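Local coordinates for methionine-binding protein (Coxiella burnetii, PDB 3TQW) that binds methionine and probably delivers it, as a periplasmic lipoprotein, to an ABC transporter for import, at residues Gly8-Pro13 with Asn56-Leu61. Sequence-based numbering, arbitrary orientation. Where two conformers were deposited one is given.
With MET (methionine), chain C.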
ATOM      1  N   GLY A   8      -2.400  10.687 -10.448  1.00 12.33           N
ATOM      2  CA  GLY A   8      -2.798   9.301 -10.591  1.00 11.47           C
ATOM      3  C   GLY A   8      -2.999   8.619  -9.252  1.00 13.08           C
ATOM      4  O   GLY A   8      -2.178   8.744  -8.344  1.00 14.70           O
ATOM      5  N   THR A   9      -4.114   7.906  -9.126  1.00 13.24           N
ATOM      6  CA  THR A   9      -4.397   7.134  -7.922  1.00 11.62           C
ATOM      7  C   THR A   9      -4.902   5.749  -8.316  1.00 14.30           C
ATOM      8  O   THR A   9      -5.218   5.493  -9.481  1.00 13.42           O
ATOM      9  CB  THR A   9      -5.469   7.813  -7.055  1.00 13.74           C
ATOM     10  OG1 THR A   9      -6.690   7.915  -7.802  1.00 14.09           O
ATOM     11  CG2 THR A   9      -5.017   9.215  -6.644  1.00 14.28           C
ATOM     12  N   ILE A  10      -4.971   4.850  -7.342  1.00 13.88           N
ATOM     13  CA  ILE A  10      -5.605   3.560  -7.547  1.00 11.13           C
ATOM     14  C   ILE A  10      -7.067   3.698  -7.157  1.00 15.00           C
ATOM     15  O   ILE A  10      -7.385   4.218  -6.080  1.00 13.46           O
ATOM     16  CB  ILE A  10      -4.947   2.466  -6.684  1.00 10.60           C
ATOM     17  CG1 ILE A  10      -3.491   2.263  -7.116  1.00 15.02           C
ATOM     18  CG2 ILE A  10      -5.731   1.156  -6.800  1.00  9.51           C
ATOM     19  CD1 ILE A  10      -3.341   1.631  -8.498  1.00 14.82           C
ATOM     20  N   ALA A  11      -7.951   3.246  -8.043  1.00 14.40           N
ATOM     21  CA  ALA A  11      -9.384   3.273  -7.782  1.00 13.76           C
ATOM     22  C   ALA A  11      -9.683   2.567  -6.466  1.00 14.09           C
ATOM     23  O   ALA A  11      -9.118   1.513  -6.175  1.00 14.97           O
ATOM     24  CB  ALA A  11     -10.150   2.617  -8.924  1.00 14.87           C
ATOM     25  N   GLY A  12     -10.573   3.157  -5.673  1.00 16.64           N
ATOM     26  CA  GLY A  12     -10.921   2.618  -4.369  1.00 13.14           C
ATOM     27  C   GLY A  12     -10.860   3.703  -3.303  1.00 14.70           C
ATOM     28  O   GLY A  12     -11.012   4.887  -3.614  1.00 11.64           O
ATOM     29  N   PRO A  13     -10.623   3.304  -2.041  1.00 17.05           N
ATOM     30  CA  PRO A  13     -10.638   4.196  -0.872  1.00 16.91           C
ATOM     31  C   PRO A  13      -9.639   5.345  -0.983  1.00 15.70           C
ATOM     32  O   PRO A  13      -9.937   6.452  -0.526  1.00 15.88           O
ATOM     33  CB  PRO A  13     -10.217   3.284   0.288  1.00 18.00           C
ATOM     34  CG  PRO A  13     -10.342   1.899  -0.210  1.00 19.89           C
ATOM     35  CD  PRO A  13     -10.242   1.924  -1.692  1.00 18.33           C
ATOM     36  N   ASN A  56       1.605  11.105  -8.789  1.00 16.09           N
ATOM     37  CA  ASN A  56       0.754  10.010  -8.364  1.00 14.32           C
ATOM     38  C   ASN A  56       0.836   9.816  -6.860  1.00 15.61           C
ATOM     39  O   ASN A  56       1.794  10.247  -6.221  1.00 14.89           O
ATOM     40  CB  ASN A  56       1.017   8.711  -9.155  1.00 12.28           C
ATOM     41  CG  ASN A  56       2.401   8.115  -8.908  1.00 13.21           C
ATOM     42  OD1 ASN A  56       2.911   8.112  -7.785  1.00 13.38           O
ATOM     43  ND2 ASN A  56       3.012   7.595  -9.973  1.00 13.07           N
HETATM   44  N   MSE A  57      -0.206   9.223  -6.293  1.00 13.79           N
HETATM   45  CA  MSE A  57      -0.248   8.940  -4.869  1.00 13.92           C
HETATM   46  C   MSE A  57      -0.845   7.556  -4.688  1.00 15.33           C
HETATM   47  O   MSE A  57      -2.069   7.406  -4.667  1.00 13.91           O
HETATM   48  CB  MSE A  57      -1.115   9.964  -4.131  1.00 13.16           C
HETATM   49  CG  MSE A  57      -1.138   9.736  -2.609  1.00 15.40           C
HETATM   50 SE   MSE A  57      -2.821  10.275  -1.752  1.00 23.26          SE
HETATM   51  CE  MSE A  57      -4.012   8.942  -2.558  1.00 13.07           C
ATOM     52  N   PHE A  58       0.007   6.544  -4.570  1.00 16.35           N
ATOM     53  CA  PHE A  58      -0.488   5.175  -4.471  1.00 11.63           C
ATOM     54  C   PHE A  58       0.498   4.188  -3.857  1.00 13.35           C
ATOM     55  O   PHE A  58       0.125   3.051  -3.556  1.00 15.09           O
ATOM     56  CB  PHE A  58      -0.884   4.661  -5.858  1.00  9.51           C
ATOM     57  CG  PHE A  58       0.279   4.159  -6.668  1.00 13.61           C
ATOM     58  CD1 PHE A  58       1.120   5.050  -7.321  1.00 14.38           C
ATOM     59  CD2 PHE A  58       0.535   2.800  -6.776  1.00 14.85           C
ATOM     60  CE1 PHE A  58       2.203   4.590  -8.062  1.00 14.29           C
ATOM     61  CE2 PHE A  58       1.615   2.336  -7.516  1.00 11.08           C
ATOM     62  CZ  PHE A  58       2.446   3.232  -8.159  1.00 12.72           C
ATOM     63  N   GLN A  59       1.750   4.600  -3.682  1.00 13.06           N
ATOM     64  CA  GLN A  59       2.814   3.652  -3.361  1.00 10.96           C
ATOM     65  C   GLN A  59       3.674   4.078  -2.178  1.00 14.85           C
ATOM     66  O   GLN A  59       3.706   5.259  -1.805  1.00 13.71           O
ATOM     67  CB  GLN A  59       3.726   3.474  -4.581  1.00 14.59           C
ATOM     68  CG  GLN A  59       4.754   4.588  -4.715  1.00 14.47           C
ATOM     69  CD  GLN A  59       5.303   4.711  -6.116  1.00 13.20           C
ATOM     70  OE1 GLN A  59       5.852   3.760  -6.669  1.00 10.06           O
ATOM     71  NE2 GLN A  59       5.158   5.892  -6.702  1.00 14.01           N
ATOM     72  N   HIS A  60       4.391   3.113  -1.606  1.00 12.86           N
ATOM     73  CA  HIS A  60       5.445   3.419  -0.638  1.00 12.89           C
ATOM     74  C   HIS A  60       6.823   3.457  -1.307  1.00 16.93           C
ATOM     75  O   HIS A  60       6.972   3.080  -2.474  1.00 15.64           O
ATOM     76  CB  HIS A  60       5.424   2.443   0.549  1.00 13.59           C
ATOM     77  CG  HIS A  60       5.297   0.999   0.163  1.00 14.61           C
ATOM     78  ND1 HIS A  60       6.245   0.341  -0.593  1.00 15.58           N
ATOM     79  CD2 HIS A  60       4.348   0.078   0.457  1.00 12.84           C
ATOM     80  CE1 HIS A  60       5.879  -0.917  -0.758  1.00 12.73           C
ATOM     81  NE2 HIS A  60       4.729  -1.105  -0.134  1.00 15.61           N
ATOM     82  N   LEU A  61       7.824   3.907  -0.560  0.53 15.99           N
ATOM     83  CA  LEU A  61       9.168   4.088  -1.101  0.53 15.96           C
ATOM     84  C   LEU A  61       9.827   2.787  -1.594  0.53 16.22           C
ATOM     85  O   LEU A  61      10.453   2.777  -2.653  0.53 18.29           O
ATOM     86  CB  LEU A  61      10.054   4.810  -0.082  0.53 16.46           C
ATOM     87  CG  LEU A  61      11.367   5.411  -0.577  0.53 16.67           C
ATOM     88  CD1 LEU A  61      11.159   6.182  -1.870  0.53 16.85           C
ATOM     89  CD2 LEU A  61      11.985   6.305   0.498  0.53 17.59           C
TER
HETATM   90  N   MET C 238      -1.396   1.645  -0.534  1.00 12.50           N
HETATM   91  CA  MET C 238      -0.555   0.442  -0.567  1.00 13.36           C
HETATM   92  C   MET C 238      -0.059   0.133   0.842  1.00 15.66           C
HETATM   93  O   MET C 238       0.253   1.052   1.597  1.00 14.93           O
HETATM   94  CB  MET C 238       0.631   0.660  -1.518  1.00 16.00           C
HETATM   95  CG  MET C 238       1.571  -0.537  -1.695  1.00 10.90           C
HETATM   96  SD  MET C 238       2.932  -0.171  -2.834  1.00  6.26           S
HETATM   97  CE  MET C 238       2.006   0.024  -4.356  1.00 13.85           C
HETATM   98  OXT MET C 238       0.038  -1.022   1.265  1.00 15.45           O
HETATM   99  O   HOH W   1      -3.983   5.641  -4.746  1.00 13.84           O
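Gly8, late in strand 5-10, pairs in parallel with Asn56, near the start of strand 55-60, and Met57 N donates to Gly8 O at 2.9 Å. Asn56 CA adds a C-H contact to the same oxygen. Beyond this bond segments 8-10 and 56-60 diverge, their directions 32° apart, and a water takes over: it accepts from Ile10 N at 2.9 Å and donates to Met57 O at 2.6 Å, continuing the pairing where no direct bond spans the gap.

On one side of the sheet Thr9 lays its CG2 near Met57 O, while the selenomethionine Met57 brings its terminal CE to 4.2 Å from Thr9 CG2; both side chains pack on Met18 of helix 13-29, and Thr9 OG1 is hydrogen-bonded to Thr15. Toward helix 44-49, the CG1 branch of Ile10 meets Phe58 CB at 3.8 Å and approaches the ring obliquely at CD2. Phe58 holds CG between its backbone N and carbonyl carbon (chi1 82°), and the ring so placed has Gln59 CB over the centre of one face and Asn56 CG at its edge. Pro44 touches both Ile10 and Phe58; Asn45 accepts from Asn56 ND2 through OD1 and donates to Gln59 OE1 through ND2.

The bound methionine lies alongside Phe58, Gln59 and His60, its CB 3.2 Å from Phe58 O. Its CE reaches Phe58 CE2 at 3.9 Å and also rests against Gln59 CB, while its sulfur sits over one face of the His60 imidazole, offset toward the rim, with NE2 3.4 Å from SD. Asn113 bonds His60 NE2, and His60 ND1 caps the following helix at Tyr63 N. Family and strand order fit the type 2 periplasmic binding protein fold, in which turns after the parallel strands face a ligand cleft between two lobes; here Phe58, Gln59 and His60 form one wall of the methionine pocket.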